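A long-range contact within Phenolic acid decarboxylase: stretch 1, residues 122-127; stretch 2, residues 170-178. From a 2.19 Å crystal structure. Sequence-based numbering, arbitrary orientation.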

# COMPACT_ATOMS: atom_id res chain seq x y z
N ASP C 122 -53.48 -40.26 -6.44
CA ASP C 122 -52.65 -40.76 -5.34
C ASP C 122 -51.17 -40.59 -5.66
O ASP C 122 -50.36 -41.51 -5.50
CB ASP C 122 -52.98 -42.22 -5.03
CG ASP C 122 -54.34 -42.38 -4.37
OD1 ASP C 122 -54.89 -43.49 -4.40
OD2 ASP C 122 -54.85 -41.38 -3.81
N ILE C 123 -50.81 -39.38 -6.11
CA ILE C 123 -49.46 -39.12 -6.58
C ILE C 123 -48.48 -39.33 -5.44
O ILE C 123 -48.60 -38.72 -4.37
CB ILE C 123 -49.36 -37.72 -7.17
CG1 ILE C 123 -49.92 -37.71 -8.58
CG2 ILE C 123 -47.92 -37.23 -7.16
CD1 ILE C 123 -49.99 -36.35 -9.18
N ASN C 124 -47.50 -40.21 -5.67
CA ASN C 124 -46.47 -40.53 -4.68
C ASN C 124 -45.13 -40.51 -5.40
O ASN C 124 -44.84 -41.40 -6.21
CB ASN C 124 -46.73 -41.89 -4.04
CG ASN C 124 -45.86 -42.14 -2.82
OD1 ASN C 124 -44.94 -41.38 -2.53
ND2 ASN C 124 -46.14 -43.23 -2.11
N LEU C 125 -44.31 -39.49 -5.12
CA LEU C 125 -43.01 -39.38 -5.77
C LEU C 125 -42.09 -40.52 -5.37
O LEU C 125 -41.18 -40.87 -6.13
CB LEU C 125 -42.36 -38.04 -5.43
CG LEU C 125 -43.04 -36.78 -5.96
CD1 LEU C 125 -42.61 -35.56 -5.15
CD2 LEU C 125 -42.72 -36.59 -7.43
N PHE C 126 -42.30 -41.11 -4.19
CA PHE C 126 -41.40 -42.16 -3.73
C PHE C 126 -41.57 -43.45 -4.52
O PHE C 126 -40.62 -44.22 -4.65
CB PHE C 126 -41.61 -42.40 -2.24
CG PHE C 126 -41.08 -41.30 -1.37
CD1 PHE C 126 -41.85 -40.18 -1.10
CD2 PHE C 126 -39.81 -41.37 -0.83
CE1 PHE C 126 -41.37 -39.16 -0.30
CE2 PHE C 126 -39.31 -40.36 -0.04
CZ PHE C 126 -40.09 -39.25 0.23
N GLU C 127 -42.77 -43.70 -5.04
CA GLU C 127 -42.97 -44.86 -5.90
C GLU C 127 -42.37 -44.66 -7.29
O GLU C 127 -42.36 -45.60 -8.09
CB GLU C 127 -44.46 -45.19 -6.02
CG GLU C 127 -44.95 -46.17 -4.97
CD GLU C 127 -46.45 -46.10 -4.74
OE1 GLU C 127 -47.12 -45.30 -5.42
OE2 GLU C 127 -46.95 -46.84 -3.86
N GLN C 170 -36.87 -29.46 -2.99
CA GLN C 170 -36.99 -30.18 -1.73
C GLN C 170 -38.33 -30.90 -1.69
O GLN C 170 -39.38 -30.26 -1.81
CB GLN C 170 -36.86 -29.25 -0.53
CG GLN C 170 -36.98 -29.99 0.80
CD GLN C 170 -36.91 -29.08 2.01
OE1 GLN C 170 -36.58 -27.90 1.89
NE2 GLN C 170 -37.23 -29.62 3.18
N VAL C 171 -38.30 -32.21 -1.49
CA VAL C 171 -39.52 -32.98 -1.33
C VAL C 171 -40.14 -32.64 0.01
O VAL C 171 -39.53 -32.85 1.07
CB VAL C 171 -39.24 -34.49 -1.45
CG1 VAL C 171 -40.51 -35.29 -1.19
CG2 VAL C 171 -38.68 -34.81 -2.83
N LYS C 172 -41.36 -32.09 -0.01
CA LYS C 172 -42.08 -31.76 1.20
C LYS C 172 -43.10 -32.83 1.60
O LYS C 172 -43.34 -33.02 2.79
CB LYS C 172 -42.80 -30.42 1.05
CG LYS C 172 -41.86 -29.23 0.85
CD LYS C 172 -40.96 -29.04 2.06
CE LYS C 172 -40.44 -27.62 2.15
NZ LYS C 172 -41.47 -26.67 2.66
N ASP C 173 -43.68 -33.52 0.63
CA ASP C 173 -44.65 -34.58 0.88
C ASP C 173 -44.66 -35.50 -0.34
O ASP C 173 -43.86 -35.33 -1.27
CB ASP C 173 -46.03 -34.00 1.20
CG ASP C 173 -46.94 -34.98 1.92
OD1 ASP C 173 -46.68 -36.20 1.84
OD2 ASP C 173 -47.90 -34.53 2.57
N ARG C 174 -45.56 -36.48 -0.33
CA ARG C 174 -45.66 -37.41 -1.45
C ARG C 174 -46.04 -36.72 -2.75
O ARG C 174 -45.71 -37.23 -3.83
CB ARG C 174 -46.67 -38.52 -1.14
N ASP C 175 -46.71 -35.57 -2.68
CA ASP C 175 -47.13 -34.85 -3.88
C ASP C 175 -46.84 -33.36 -3.79
O ASP C 175 -47.50 -32.57 -4.48
CB ASP C 175 -48.62 -35.08 -4.14
CG ASP C 175 -49.50 -34.46 -3.07
OD1 ASP C 175 -49.15 -34.58 -1.88
OD2 ASP C 175 -50.55 -33.88 -3.41
N ARG C 176 -45.89 -32.95 -2.97
CA ARG C 176 -45.58 -31.54 -2.76
C ARG C 176 -44.08 -31.36 -2.66
O ARG C 176 -43.38 -32.19 -2.07
CB ARG C 176 -46.24 -31.00 -1.49
CG ARG C 176 -47.75 -30.88 -1.55
CD ARG C 176 -48.25 -29.67 -0.76
NE ARG C 176 -47.34 -29.27 0.31
CZ ARG C 176 -47.13 -29.95 1.43
NH1 ARG C 176 -47.79 -31.07 1.69
NH2 ARG C 176 -46.24 -29.49 2.31
N VAL C 177 -43.58 -30.26 -3.23
CA VAL C 177 -42.15 -29.95 -3.20
C VAL C 177 -41.97 -28.46 -2.95
O VAL C 177 -42.85 -27.64 -3.23
CB VAL C 177 -41.44 -30.35 -4.52
CG1 VAL C 177 -41.41 -31.86 -4.68
CG2 VAL C 177 -42.10 -29.68 -5.71
N GLY C 178 -40.80 -28.11 -2.42
CA GLY C 178 -40.41 -26.72 -2.29
C GLY C 178 -39.57 -26.26 -3.47
O GLY C 178 -38.99 -27.06 -4.20

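Segments far apart in sequence need not be joined by a ladder of hydrogen bonds; a single polar link can accompany a small apolar cluster. The contact between residues 122-127 and 170-178 of this phenolic acid decarboxylase is a compact example, burying 330 Å² in total.

The second stretch supplies a folded-back platform. Its two strand segments are tied by Gly178 N to Gln170 O (2.6 Å) and, less firmly, by a weak bond from Gln170 N to Gly178 O (3.4 Å). Nearer the turn, Arg176 O accepts from both Lys172 N (2.9 Å) and Asp173 N (3.0 Å), so one carbonyl gathers two successive amides. The turn is braced further by side chains: Asp173 OD1 takes a very short hydrogen bond from Arg174 N (2.5 Å), while Asp173 OD2 forms a salt bridge with Arg176 NH1 at 3.6 Å. The first stretch meets this hairpin at its turn, where the CA atoms of Asn124 and Arg174 lie 4.6 Å apart and those of Ile123 and Asp175 5.6 Å apart.

The polar link between the stretches is one backbone hydrogen bond, from Leu125 N to Arg174 O, at 3.0 Å with an angle of 154° at the hydrogen. The same carbonyl receives a CA-H...O contact from Asn124, whose CA lies 3.5 Å from Arg174 O; the carbon-bound hydrogen, made slightly acidic by the flanking peptide groups, adds a modest attraction. Not every close polar pair is a bond, however. Ile123 O and Arg174 O approach to 3.3 Å, but both are acceptors and no hydrogen can be shared between them.

Asn124 also helps to shape its own segment. Its OD1 accepts a hydrogen bond from Phe126 N at 3.1 Å, and a weak backbone bond joins Glu127 N to Asn124 O at 3.3 Å, consistent with the helical backbone angles of residues 125-127. Although its CA-to-CB bond points away from the hairpin, the t rotamer brings Asn124 OD1 within 3.6 Å of Arg174 CB, a van der Waals contact. Arg174 is modelled only to CB, so the coordinates are silent on where its guanidinium group lies.

Apolar packing completes the interface. The CA-to-CB bond of Leu125 points toward the hairpin, and Leu125 CD1 lies 3.9 Å from Val177 CG1 and 4.5 Å from Val171 CG1, touching Val171 before the turn and Val177 after it. Val171 CG1 is shared: it also sits 4.1 Å from Phe126 CE1, approaching the ring obliquely. These three contacts need no precise direction; they gain from removing hydrocarbon from water, and all four residues are buried. At the more exposed side of the contact, Ile123 CG2 rests 3.8 Å from Asp175 CB, so the acidic residue offers its methylene to the isoleucine while its OD2 is hydrogen-bonded elsewhere in the structure. The general lesson is economical: one directional bond sits beside side-chain packing that demands no particular direction.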